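Local coordinates for cell division control protein (Pyrococcus abyssi, PDB 6RPP), which is an intein that probably excises itself from a host MCM replicative helicase by protein splicing and joins the flanking host segments, at residues P77-M81 with R92-T96. The protein carries 2 engineered substitutions. Residues are numbered along the deposited sequence.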
ATOM      1  N   PRO A  77      14.536  -1.455  -0.972  1.00 17.71           N
ATOM      2  CA  PRO A  77      15.584  -0.461  -1.236  1.00 20.21           C
ATOM      3  C   PRO A  77      16.531  -0.241  -0.037  1.00 17.73           C
ATOM      4  O   PRO A  77      16.314  -0.797   1.060  1.00 20.54           O
ATOM      5  CB  PRO A  77      14.769   0.793  -1.572  1.00 20.97           C
ATOM      6  CG  PRO A  77      13.495   0.646  -0.807  1.00 25.00           C
ATOM      7  CD  PRO A  77      13.169  -0.861  -0.894  1.00 17.32           C
ATOM      8  N   LYS A  78      17.590   0.542  -0.257  1.00 19.39           N
ATOM      9  CA  LYS A  78      18.566   0.734   0.789  1.00 24.58           C
ATOM     10  C   LYS A  78      17.991   1.556   1.931  1.00 21.71           C
ATOM     11  O   LYS A  78      18.463   1.428   3.076  1.00 23.50           O
ATOM     12  CB  LYS A  78      19.810   1.392   0.188  1.00 23.91           C
ATOM     13  CG  LYS A  78      20.585   0.516  -0.814  1.00 33.91           C
ATOM     14  CD  LYS A  78      21.144  -0.739  -0.141  1.00 42.84           C
ATOM     15  CE  LYS A  78      22.303  -1.368  -0.940  1.00 45.36           C
ATOM     16  NZ  LYS A  78      22.852  -2.605  -0.255  1.00 38.88           N
ATOM     17  N   LYS A  79      16.989   2.407   1.647  1.00 19.72           N
ATOM     18  CA  LYS A  79      16.337   3.262   2.638  1.00 21.35           C
ATOM     19  C   LYS A  79      14.838   3.092   2.500  1.00 21.26           C
ATOM     20  O   LYS A  79      14.333   2.838   1.407  1.00 22.00           O
ATOM     21  CB  LYS A  79      16.696   4.791   2.481  1.00 27.78           C
ATOM     22  CG  LYS A  79      18.197   5.001   2.557  1.00 40.23           C
ATOM     23  CD  LYS A  79      18.633   6.443   2.588  1.00 64.65           C
ATOM     24  CE  LYS A  79      19.980   6.590   3.322  1.00 78.48           C
ATOM     25  NZ  LYS A  79      20.246   5.524   4.342  1.00 82.19           N
ATOM     26  N   MET A  80      14.123   3.234   3.631  1.00 20.42           N
ATOM     27  CA  MET A  80      12.662   3.236   3.672  1.00 18.44           C
ATOM     28  C   MET A  80      12.168   4.478   4.412  1.00 17.47           C
ATOM     29  O   MET A  80      12.944   5.220   4.996  1.00 20.52           O
ATOM     30  CB  MET A  80      12.098   1.956   4.354  1.00 20.52           C
ATOM     31  CG  MET A  80      12.453   0.589   3.709  1.00 28.67           C
ATOM     32  SD  MET A  80      11.327   0.294   2.324  1.00 22.51           S
ATOM     33  CE  MET A  80       9.774  -0.083   3.212  1.00 20.74           C
ATOM     34  N   MET A  81      10.845   4.738   4.331  1.00 18.24           N
ATOM     35  CA  MET A  81      10.267   5.919   4.974  1.00 22.76           C
ATOM     36  C   MET A  81       9.122   5.509   5.873  1.00 19.96           C
ATOM     37  O   MET A  81       8.240   4.760   5.456  1.00 18.54           O
ATOM     38  CB  MET A  81       9.738   6.962   3.959  1.00 26.62           C
ATOM     39  CG  MET A  81      10.702   7.493   2.954  1.00 50.31           C
ATOM     40  SD  MET A  81      11.618   8.716   3.835  1.00 55.34           S
ATOM     41  CE  MET A  81      12.560   9.468   2.504  1.00 59.57           C
ATOM     42  N   ARG A  92       4.986   2.207   6.749  1.00 16.24           N
ATOM     43  CA  ARG A  92       6.385   2.169   6.326  1.00 15.01           C
ATOM     44  C   ARG A  92       6.416   1.760   4.872  1.00 13.47           C
ATOM     45  O   ARG A  92       5.850   0.695   4.518  1.00 17.13           O
ATOM     46  CB  ARG A  92       7.189   1.201   7.215  1.00 17.17           C
ATOM     47  CG  ARG A  92       7.251   1.644   8.692  1.00 18.60           C
ATOM     48  CD  ARG A  92       8.098   0.795   9.530  1.00 18.71           C
ATOM     49  NE  ARG A  92       8.085   1.211  10.936  1.00 29.44           N
ATOM     50  CZ  ARG A  92       8.934   2.061  11.507  1.00 41.96           C
ATOM     51  NH1 ARG A  92       9.940   2.591  10.815  1.00 44.29           N
ATOM     52  NH2 ARG A  92       8.796   2.348  12.803  1.00 36.82           N
ATOM     53  N   VAL A  93       6.995   2.632   4.018  1.00 16.65           N
ATOM     54  CA  VAL A  93       6.918   2.473   2.562  1.00 15.49           C
ATOM     55  C   VAL A  93       8.267   2.753   1.925  1.00 17.48           C
ATOM     56  O   VAL A  93       9.146   3.399   2.515  1.00 17.91           O
ATOM     57  CB  VAL A  93       5.860   3.392   1.920  1.00 17.31           C
ATOM     58  CG1 VAL A  93       4.460   3.142   2.537  1.00 17.42           C
ATOM     59  CG2 VAL A  93       6.219   4.852   2.160  1.00 18.66           C
ATOM     60  N   THR A  94       8.406   2.301   0.655  1.00 17.91           N
ATOM     61  CA  THR A  94       9.602   2.678  -0.072  1.00 16.25           C
ATOM     62  C   THR A  94       9.588   4.181  -0.400  1.00 17.97           C
ATOM     63  O   THR A  94       8.536   4.835  -0.445  1.00 18.38           O
ATOM     64  CB  THR A  94       9.725   1.886  -1.369  1.00 17.98           C
ATOM     65  OG1 THR A  94       8.605   2.218  -2.203  1.00 18.21           O
ATOM     66  CG2 THR A  94       9.710   0.382  -1.102  1.00 16.35           C
ATOM     67  N   PRO A  95      10.757   4.763  -0.638  1.00 20.88           N
ATOM     68  CA  PRO A  95      10.785   6.216  -0.845  1.00 20.72           C
ATOM     69  C   PRO A  95      10.015   6.677  -2.073  1.00 20.86           C
ATOM     70  O   PRO A  95       9.523   7.811  -2.085  1.00 22.84           O
ATOM     71  CB  PRO A  95      12.287   6.521  -0.978  1.00 23.12           C
ATOM     72  CG  PRO A  95      12.932   5.399  -0.150  1.00 23.30           C
ATOM     73  CD  PRO A  95      12.111   4.186  -0.455  1.00 20.98           C
ATOM     74  N   THR A  96       9.892   5.849  -3.118  1.00 21.20           N
ATOM     75  CA  THR A  96       9.129   6.262  -4.298  1.00 20.53           C
ATOM     76  C   THR A  96       7.678   5.824  -4.265  1.00 20.48           C
ATOM     77  O   THR A  96       6.962   6.118  -5.223  1.00 23.83           O
ATOM     78  CB  THR A  96       9.770   5.739  -5.607  1.00 25.88           C
ATOM     79  OG1 THR A  96       9.813   4.300  -5.629  1.00 27.59           O
ATOM     80  CG2 THR A  96      11.168   6.271  -5.757  1.00 26.89           C
TER
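This contact is the open end of an antiparallel beta hairpin, where strand 80-85 begins and strand 90-93 ends. Met-81 and Val-93 form a hydrogen-bonded pair. Met-81 N donates to Val-93 O at 2.8 Å, and Val-93 N donates to Met-81 O at 2.9 Å. Both bonds are close to linear. Arg-92 CA adds a CA-H...O contact to Met-81 O at 3.3 Å.

Beyond this pair, van der Waals packing takes over. The side chain of Met-80 folds across the partner backbone, so that Met-80 CE lies 3.5 Å from Val-93 C and Met-80 SD lies 3.8 Å from Thr-94 CG2. Pro-95 fits against the loop that leads into strand 80-85. Pro-95 CD meets Lys-79 O at 3.2 Å and Pro-77 CG at 3.8 Å. Met-81 shares a face of the sheet with Val-93, and its CG lies 4.0 Å from Pro-95 CA.

The hairpin belongs to the HINT fold of inteins. Thr-94 opens a sequence that matches the TxxH signature of intein block B, which in other inteins assists cleavage at the N-terminal splice junction. Thr-94 OG1 is hydrogen-bonded to Ala-2 O and Ala-4 N, consistent with that role. Thr-96 OG1 is hydrogen-bonded to Ser-1 OG. Thr-94 and Thr-96, just past the end of strand 90-93, thus hold the N-terminal residues. Strand 128-140 flanks the other edge of strand 80-85, and Tyr-140 makes a cation-pi contact with Arg-92.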